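Local coordinates for tyrocidine synthase 2 (Brevibacillus parabrevis, PDB 6TA8), which is a multidomain synthase, modelled here through its condensation domain, an alpha/beta fold with two mixed beta-sheets and flanking helices, at residues 67-72 with 109-114; 214-219 with 353-358; 288-291 with 295-298. All coordinates share one frame; numbering follows the deposited sequence.

Interaction 1. Residues 67-72 with 109-114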
loop_
_atom_site.group_PDB
_atom_site.type_symbol
_atom_site.label_atom_id
_atom_site.label_comp_id
_atom_site.label_asym_id
_atom_site.label_seq_id
_atom_site.Cartn_x
_atom_site.Cartn_y
_atom_site.Cartn_z
ATOM N N PHE A 67 1.194 16.583 22.611
ATOM C CA PHE A 67 2.581 16.375 22.227
ATOM C C PHE A 67 3.416 17.599 22.581
ATOM O O PHE A 67 2.906 18.715 22.709
ATOM C CB PHE A 67 2.702 16.093 20.726
ATOM C CG PHE A 67 2.074 14.800 20.290
ATOM C CD1 PHE A 67 2.710 13.592 20.518
ATOM C CD2 PHE A 67 0.855 14.797 19.631
ATOM C CE1 PHE A 67 2.138 12.402 20.110
ATOM C CE2 PHE A 67 0.277 13.610 19.219
ATOM C CZ PHE A 67 0.919 12.412 19.460
ATOM N N ASP A 68 4.717 17.376 22.736
ATOM C CA ASP A 68 5.692 18.448 22.883
ATOM C C ASP A 68 6.468 18.552 21.580
ATOM O O ASP A 68 7.127 17.589 21.170
ATOM C CB ASP A 68 6.632 18.192 24.062
ATOM C CG ASP A 68 7.506 19.391 24.378
ATOM O OD1 ASP A 68 6.968 20.409 24.865
ATOM O OD2 ASP A 68 8.729 19.318 24.138
ATOM N N GLU A 69 6.380 19.713 20.926
ATOM C CA GLU A 69 6.972 19.858 19.600
ATOM C C GLU A 69 8.483 19.671 19.642
ATOM O O GLU A 69 9.073 19.125 18.703
ATOM C CB GLU A 69 6.608 21.219 19.005
ATOM C CG GLU A 69 7.039 22.416 19.837
ATOM C CD GLU A 69 6.905 23.726 19.086
ATOM O OE1 GLU A 69 6.606 23.688 17.873
ATOM O OE2 GLU A 69 7.096 24.795 19.705
ATOM N N GLY A 70 9.127 20.111 20.727
ATOM C CA GLY A 70 10.559 19.907 20.860
ATOM C C GLY A 70 10.945 18.442 20.904
ATOM O O GLY A 70 12.044 18.072 20.483
ATOM N N LEU A 71 10.049 17.594 21.407
ATOM C CA LEU A 71 10.254 16.151 21.420
ATOM C C LEU A 71 9.850 15.491 20.109
ATOM O O LEU A 71 10.493 14.522 19.688
ATOM C CB LEU A 71 9.463 15.521 22.566
ATOM C CG LEU A 71 10.156 15.425 23.922
ATOM C CD1 LEU A 71 10.364 16.799 24.540
ATOM C CD2 LEU A 71 9.334 14.553 24.839
ATOM N N VAL A 72 8.793 15.988 19.463
ATOM C CA VAL A 72 8.403 15.471 18.155
ATOM C C VAL A 72 9.494 15.748 17.131
ATOM O O VAL A 72 9.827 14.889 16.305
ATOM C CB VAL A 72 7.052 16.075 17.723
ATOM C CG1 VAL A 72 6.695 15.655 16.302
ATOM C CG2 VAL A 72 5.954 15.672 18.695
ATOM N N PHE A 109 13.031 17.049 7.564
ATOM C CA PHE A 109 11.576 17.015 7.485
ATOM C C PHE A 109 11.043 18.435 7.608
ATOM O O PHE A 109 11.716 19.327 8.132
ATOM C CB PHE A 109 10.966 16.113 8.566
ATOM C CG PHE A 109 11.255 16.561 9.971
ATOM C CD1 PHE A 109 12.483 16.303 10.558
ATOM C CD2 PHE A 109 10.294 17.231 10.710
ATOM C CE1 PHE A 109 12.751 16.711 11.849
ATOM C CE2 PHE A 109 10.556 17.641 12.004
ATOM C CZ PHE A 109 11.786 17.380 12.574
ATOM N N ARG A 110 9.823 18.629 7.115
ATOM C CA ARG A 110 9.134 19.910 7.191
ATOM C C ARG A 110 8.099 19.858 8.308
ATOM O O ARG A 110 7.260 18.952 8.341
ATOM C CB ARG A 110 8.464 20.249 5.858
ATOM C CG ARG A 110 8.021 21.697 5.739
ATOM C CD ARG A 110 7.615 22.031 4.314
ATOM N NE ARG A 110 7.223 23.430 4.169
ATOM C CZ ARG A 110 8.045 24.399 3.779
ATOM N NH1 ARG A 110 9.309 24.124 3.493
ATOM N NH2 ARG A 110 7.601 25.646 3.676
ATOM N N PHE A 111 8.162 20.830 9.215
ATOM C CA PHE A 111 7.334 20.847 10.411
ATOM C C PHE A 111 6.288 21.952 10.327
ATOM O O PHE A 111 6.555 23.037 9.800
ATOM C CB PHE A 111 8.191 21.042 11.664
ATOM C CG PHE A 111 7.459 20.771 12.947
ATOM C CD1 PHE A 111 7.269 19.473 13.390
ATOM C CD2 PHE A 111 6.962 21.814 13.710
ATOM C CE1 PHE A 111 6.597 19.220 14.571
ATOM C CE2 PHE A 111 6.288 21.568 14.892
ATOM C CZ PHE A 111 6.105 20.268 15.323
ATOM N N TYR A 112 5.098 21.665 10.852
ATOM C CA TYR A 112 3.997 22.618 10.911
ATOM C C TYR A 112 3.435 22.619 12.323
ATOM O O TYR A 112 3.192 21.552 12.897
ATOM C CB TYR A 112 2.892 22.266 9.907
ATOM C CG TYR A 112 3.303 22.344 8.453
ATOM C CD1 TYR A 112 4.056 21.334 7.868
ATOM C CD2 TYR A 112 2.925 23.420 7.662
ATOM C CE1 TYR A 112 4.430 21.398 6.539
ATOM C CE2 TYR A 112 3.293 23.493 6.330
ATOM C CZ TYR A 112 4.045 22.479 5.774
ATOM O OH TYR A 112 4.414 22.545 4.450
ATOM N N SER A 113 3.225 23.810 12.881
ATOM C CA SER A 113 2.727 23.962 14.243
ATOM C C SER A 113 1.537 24.909 14.233
ATOM O O SER A 113 1.664 26.062 13.809
ATOM C CB SER A 113 3.822 24.483 15.177
ATOM O OG SER A 113 3.361 24.547 16.514
ATOM N N TYR A 114 0.389 24.427 14.706
ATOM C CA TYR A 114 -0.836 25.213 14.751
ATOM C C TYR A 114 -1.412 25.174 16.158
ATOM O O TYR A 114 -1.482 24.106 16.773
ATOM C CB TYR A 114 -1.865 24.695 13.741
ATOM C CG TYR A 114 -1.394 24.764 12.307
ATOM C CD1 TYR A 114 -1.543 25.927 11.563
ATOM C CD2 TYR A 114 -0.795 23.668 11.700
ATOM C CE1 TYR A 114 -1.112 25.995 10.252
ATOM C CE2 TYR A 114 -0.362 23.727 10.390
ATOM C CZ TYR A 114 -0.521 24.891 9.670
ATOM O OH TYR A 114 -0.089 24.951 8.366
#
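Phe111 meets the start of helix 69-82 through the far end of its ring. Val72 CG1 comes to the ring edge, near its plane, with 4.0 Å between Val72 CG1 and Phe111 CE1. Glu69 reaches the neighbouring ring atoms. Its CB is 3.8 Å from Phe111 CZ, and its carboxylate oxygen OE1 approaches Phe111 CE2 obliquely at 3.7 Å. The carboxylate and ring planes are turned 44° apart. The same Glu69 OE1 lies 3.6 Å from Ser113 OG, which is proximity without a hydrogen bond. No hydrogen bond joins the two segments, so the contact rests on packing.

Phe111 carries its CG anti to the backbone N (chi1 -167°), which sends the ring across to the helix. Arg73 of the same helix also touches this ring. Asp68 is at the N-cap position of the helix. Val72 N bonds back to Asp68 O at 2.9 Å, and Asp68 N bonds to the hydroxyl of Tyr183 in helix 169-187.

Along strand 110-115 the side chains alternate. Phe111 and Ser113 turn to helix 69-82. Tyr112 and Tyr114 pack on helix 122-134. Backbone bonds tie the strand to the parallel strand 145-152. This is the layered packing of an alpha/beta sandwich, with helices against both faces of an outermost strand in a mixed sheet.

Interaction 2. Residues 214-219 with 353-358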
loop_
_atom_site.group_PDB
_atom_site.type_symbol
_atom_site.label_atom_id
_atom_site.label_comp_id
_atom_site.label_asym_id
_atom_site.label_seq_id
_atom_site.Cartn_x
_atom_site.Cartn_y
_atom_site.Cartn_z
ATOM N N SER A 214 19.509 -12.751 -12.792
ATOM C CA SER A 214 19.832 -14.098 -12.358
ATOM C C SER A 214 19.027 -15.117 -13.162
ATOM O O SER A 214 18.142 -14.773 -13.951
ATOM C CB SER A 214 19.558 -14.261 -10.862
ATOM O OG SER A 214 18.168 -14.234 -10.592
ATOM N N ASP A 215 19.348 -16.393 -12.954
ATOM C CA ASP A 215 18.686 -17.475 -13.667
ATOM C C ASP A 215 17.585 -18.143 -12.855
ATOM O O ASP A 215 16.797 -18.905 -13.424
ATOM C CB ASP A 215 19.715 -18.523 -14.108
ATOM C CG ASP A 215 20.873 -17.910 -14.870
ATOM O OD1 ASP A 215 21.921 -18.575 -15.007
ATOM O OD2 ASP A 215 20.735 -16.755 -15.331
ATOM N N GLU A 216 17.512 -17.882 -11.548
ATOM C CA GLU A 216 16.365 -18.340 -10.772
ATOM C C GLU A 216 15.088 -17.653 -11.239
ATOM O O GLU A 216 14.024 -18.280 -11.316
ATOM C CB GLU A 216 16.599 -18.087 -9.283
ATOM C CG GLU A 216 15.373 -18.316 -8.412
ATOM C CD GLU A 216 15.567 -17.830 -6.989
ATOM O OE1 GLU A 216 16.672 -17.343 -6.668
ATOM O OE2 GLU A 216 14.612 -17.936 -6.189
ATOM N N LEU A 217 15.179 -16.361 -11.566
ATOM C CA LEU A 217 14.022 -15.637 -12.078
ATOM C C LEU A 217 13.633 -16.114 -13.472
ATOM O O LEU A 217 12.447 -16.115 -13.817
ATOM C CB LEU A 217 14.312 -14.135 -12.088
ATOM C CG LEU A 217 13.221 -13.206 -12.623
ATOM C CD1 LEU A 217 11.928 -13.400 -11.851
ATOM C CD2 LEU A 217 13.676 -11.757 -12.559
ATOM N N LEU A 218 14.612 -16.529 -14.279
ATOM C CA LEU A 218 14.320 -17.024 -15.620
ATOM C C LEU A 218 13.496 -18.304 -15.597
ATOM O O LEU A 218 12.862 -18.638 -16.604
ATOM C CB LEU A 218 15.625 -17.254 -16.385
ATOM C CG LEU A 218 16.231 -16.019 -17.048
ATOM C CD1 LEU A 218 17.718 -16.210 -17.296
ATOM C CD2 LEU A 218 15.506 -15.726 -18.345
ATOM N N ARG A 219 13.493 -19.027 -14.476
ATOM C CA ARG A 219 12.692 -20.236 -14.344
ATOM C C ARG A 219 11.209 -19.944 -14.149
ATOM O O ARG A 219 10.406 -20.883 -14.147
ATOM C CB ARG A 219 13.211 -21.079 -13.176
ATOM C CG ARG A 219 14.672 -21.482 -13.314
ATOM C CD ARG A 219 15.070 -22.511 -12.269
ATOM N NE ARG A 219 15.927 -21.944 -11.233
ATOM C CZ ARG A 219 15.654 -21.981 -9.932
ATOM N NH1 ARG A 219 14.540 -22.559 -9.502
ATOM N NH2 ARG A 219 16.494 -21.441 -9.060
ATOM N N ILE A 353 1.757 -19.602 -7.662
ATOM C CA ILE A 353 2.510 -18.375 -7.954
ATOM C C ILE A 353 3.861 -18.439 -7.251
ATOM O O ILE A 353 3.916 -18.747 -6.047
ATOM C CB ILE A 353 1.716 -17.144 -7.510
ATOM C CG1 ILE A 353 0.289 -17.208 -8.058
ATOM C CG2 ILE A 353 2.412 -15.866 -7.960
ATOM C CD1 ILE A 353 -0.515 -15.944 -7.838
ATOM N N PRO A 354 4.970 -18.164 -7.944
ATOM C CA PRO A 354 6.285 -18.240 -7.293
ATOM C C PRO A 354 6.681 -16.961 -6.567
ATOM O O PRO A 354 6.634 -15.867 -7.138
ATOM C CB PRO A 354 7.228 -18.530 -8.465
ATOM C CG PRO A 354 6.571 -17.867 -9.632
ATOM C CD PRO A 354 5.080 -17.946 -9.398
ATOM N N LYS A 355 7.070 -17.101 -5.296
ATOM C CA LYS A 355 7.646 -16.009 -4.508
ATOM C C LYS A 355 6.715 -14.799 -4.434
ATOM O O LYS A 355 7.159 -13.650 -4.487
ATOM C CB LYS A 355 9.018 -15.603 -5.053
ATOM C CG LYS A 355 10.148 -16.521 -4.620
ATOM C CD LYS A 355 11.503 -15.916 -4.940
ATOM C CE LYS A 355 12.618 -16.685 -4.258
ATOM N NZ LYS A 355 13.948 -16.066 -4.504
ATOM N N LYS A 356 5.414 -15.062 -4.308
ATOM C CA LYS A 356 4.405 -14.014 -4.127
ATOM C C LYS A 356 4.422 -13.010 -5.279
ATOM O O LYS A 356 4.246 -11.807 -5.079
ATOM C CB LYS A 356 4.583 -13.303 -2.784
ATOM C CG LYS A 356 4.686 -14.242 -1.593
ATOM C CD LYS A 356 3.328 -14.809 -1.216
ATOM C CE LYS A 356 3.334 -15.333 0.211
ATOM N NZ LYS A 356 3.838 -14.309 1.170
ATOM N N GLY A 357 4.651 -13.509 -6.492
ATOM C CA GLY A 357 4.573 -12.684 -7.685
ATOM C C GLY A 357 5.554 -11.537 -7.751
ATOM O O GLY A 357 5.348 -10.608 -8.536
ATOM N N ILE A 358 6.624 -11.571 -6.953
ATOM C CA ILE A 358 7.592 -10.478 -6.978
ATOM C C ILE A 358 8.313 -10.421 -8.320
ATOM O O ILE A 358 8.726 -9.343 -8.764
ATOM C CB ILE A 358 8.584 -10.610 -5.806
ATOM C CG1 ILE A 358 9.496 -9.382 -5.728
ATOM C CG2 ILE A 358 9.415 -11.880 -5.938
ATOM C CD1 ILE A 358 10.577 -9.487 -4.672
#
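Glu216 and Lys355 form a salt bridge between two loops at the surface of the condensation domain. One loop leads from helix 201-212 into helix 221-229. The other leads from helix 339-351 into helix 359-365. This pair is the direct link between the two segments.

Both side chains are stretched out. In Glu216, CG is anti to the backbone N (chi1 170°) and the chain continues extended to a carboxylate that reaches across to the other loop. In Lys355, CG is anti to the carbonyl carbon instead (chi1 -80°), and the remaining methylenes run almost straight to NZ. The two chains cross at about a right angle, with Lys355 NZ and CE both close to Glu216 OE2. Their stems stay well apart.

The loops set the two starting points. Residues 215-219 have helical backbone angles, with a bond from Arg219 N to Glu216 O at 3.3 Å. Lys355, Lys356 and Gly357 all have positive phi, so the chain makes a left-handed turn there. Gly357 N closes this turn on Pro354 O at 3.1 Å.

Each charged end has a second partner. Glu216 OE1 accepts a hydrogen bond from Gln311 NE2, while Lys355 NZ also bonds to the backbone oxygen of Asp309. The carboxylate thus uses different oxygens for its two partners, which probably limits its rotation. Tyr211 of helix 201-212 touches both side chains.

The bridge is one-sided. Lys355 NZ is 2.6 Å from Glu216 OE2 but 3.7 Å from Glu216 OE1. The ammonium meets OE2 on its syn side, 34° out of the carboxylate plane.

Interaction 3. Residues 288-291 with 295-298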
loop_
_atom_site.group_PDB
_atom_site.type_symbol
_atom_site.label_atom_id
_atom_site.label_comp_id
_atom_site.label_asym_id
_atom_site.label_seq_id
_atom_site.Cartn_x
_atom_site.Cartn_y
_atom_site.Cartn_z
ATOM N N ALA A 288 -18.200 -12.593 -5.758
ATOM C CA ALA A 288 -18.898 -11.313 -5.748
ATOM C C ALA A 288 -18.991 -10.732 -7.153
ATOM O O ALA A 288 -20.066 -10.301 -7.587
ATOM C CB ALA A 288 -18.194 -10.338 -4.805
ATOM N N VAL A 289 -17.872 -10.719 -7.884
ATOM C CA VAL A 289 -17.879 -10.227 -9.259
ATOM C C VAL A 289 -18.771 -11.095 -10.137
ATOM O O VAL A 289 -19.384 -10.604 -11.093
ATOM C CB VAL A 289 -16.437 -10.158 -9.805
ATOM C CG1 VAL A 289 -16.420 -9.592 -11.217
ATOM C CG2 VAL A 289 -15.560 -9.323 -8.884
ATOM N N LYS A 290 -18.868 -12.390 -9.828
ATOM C CA LYS A 290 -19.732 -13.276 -10.602
ATOM C C LYS A 290 -21.201 -12.914 -10.414
ATOM O O LYS A 290 -21.957 -12.820 -11.386
ATOM C CB LYS A 290 -19.478 -14.731 -10.210
ATOM C CG LYS A 290 -20.386 -15.727 -10.912
ATOM C CD LYS A 290 -20.077 -17.153 -10.487
ATOM C CE LYS A 290 -21.028 -18.142 -11.142
ATOM N NZ LYS A 290 -20.950 -18.087 -12.628
ATOM N N ASP A 291 -21.625 -12.709 -9.166
ATOM C CA ASP A 291 -23.005 -12.319 -8.906
ATOM C C ASP A 291 -23.293 -10.876 -9.295
ATOM O O ASP A 291 -24.465 -10.491 -9.355
ATOM C CB ASP A 291 -23.341 -12.523 -7.428
ATOM C CG ASP A 291 -23.748 -13.946 -7.116
ATOM O OD1 ASP A 291 -24.695 -14.448 -7.756
ATOM O OD2 ASP A 291 -23.119 -14.564 -6.233
ATOM N N THR A 295 -19.871 -12.765 -14.710
ATOM C CA THR A 295 -18.700 -13.304 -15.384
ATOM C C THR A 295 -18.330 -14.648 -14.767
ATOM O O THR A 295 -18.965 -15.124 -13.824
ATOM C CB THR A 295 -17.517 -12.333 -15.295
ATOM O OG1 THR A 295 -16.942 -12.399 -13.983
ATOM C CG2 THR A 295 -17.966 -10.908 -15.575
ATOM N N ASN A 296 -17.285 -15.264 -15.322
ATOM C CA ASN A 296 -16.705 -16.459 -14.726
ATOM C C ASN A 296 -15.182 -16.396 -14.705
ATOM O O ASN A 296 -14.538 -17.406 -14.398
ATOM C CB ASN A 296 -17.175 -17.720 -15.461
ATOM C CG ASN A 296 -18.600 -18.103 -15.103
ATOM O OD1 ASN A 296 -18.906 -18.384 -13.944
ATOM N ND2 ASN A 296 -19.478 -18.117 -16.097
ATOM N N GLY A 297 -14.595 -15.243 -15.019
ATOM C CA GLY A 297 -13.161 -15.055 -14.961
ATOM C C GLY A 297 -12.797 -13.587 -14.870
ATOM O O GLY A 297 -13.224 -12.784 -15.706
ATOM N N VAL A 298 -12.019 -13.221 -13.856
ATOM C CA VAL A 298 -11.614 -11.836 -13.642
ATOM C C VAL A 298 -10.133 -11.816 -13.284
ATOM O O VAL A 298 -9.645 -12.688 -12.556
ATOM C CB VAL A 298 -12.470 -11.154 -12.550
ATOM C CG1 VAL A 298 -12.340 -11.881 -11.216
ATOM C CG2 VAL A 298 -12.097 -9.685 -12.410
#
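The contact belongs to a tight helix-to-strand connection, where Val289 and Lys290 near the end of helix 277-293 meet the residues leading into strand 297-304. The chain turns back so sharply that Lys290 CA and Thr295 CA are only 4.9 Å apart.

Lys290 runs alongside the returning backbone. Its CG lies 3.3 Å from Thr295 O. The chain is extended as far as CE and then bends (chi4 60°), which turns NZ to the Asn296 side chain. Lys290 NZ is modelled 2.4 Å from Asn296 OD1, very short for a hydrogen bond, so the details of this bond are doubtful.

Val289 faces the returning chain. Its CG1, anti to the backbone N (chi1 -178°), points to both Thr295 and Val298. Val289 CG1 is 4.0 Å from Thr295 OG1 and 4.5 Å from Val298 CB. Thr295 OG1 is buried here and has no polar partner in the model.

Met333, just past strand 325-332, is touched by the side chains of Lys290, Thr295, Asn296 and Val298. Asn296 and Val298 form backbone hydrogen bonds with Met333 and Leu331, which join the new strand to its antiparallel neighbour 325-332. Ala288 and Asp291 pack on helix 445-466 instead, so the end of helix 277-293 touches both that helix and the chain entering the sheet.

From the N terminus, interaction 1 comes first. It brings the start of helix 69-82 to strand 110-115, at an edge of the five-stranded sheet, with 36 residues between the segments. It is complete before the others begin. Interaction 2 then opens at 214-219 and closes at 353-358, spanning 133 residues and joining two interhelical loops. Interaction 3 is nested inside that span, where helix 277-293 passes into strand 297-304 of the six-stranded sheet. Only three residues, two of them still helical, separate its segments. None cross. Interaction 1 lies on the opposite side of the chain's centre from the other two. Interactions 2 and 3 are about 11 Å apart at their nearest atoms and do not touch.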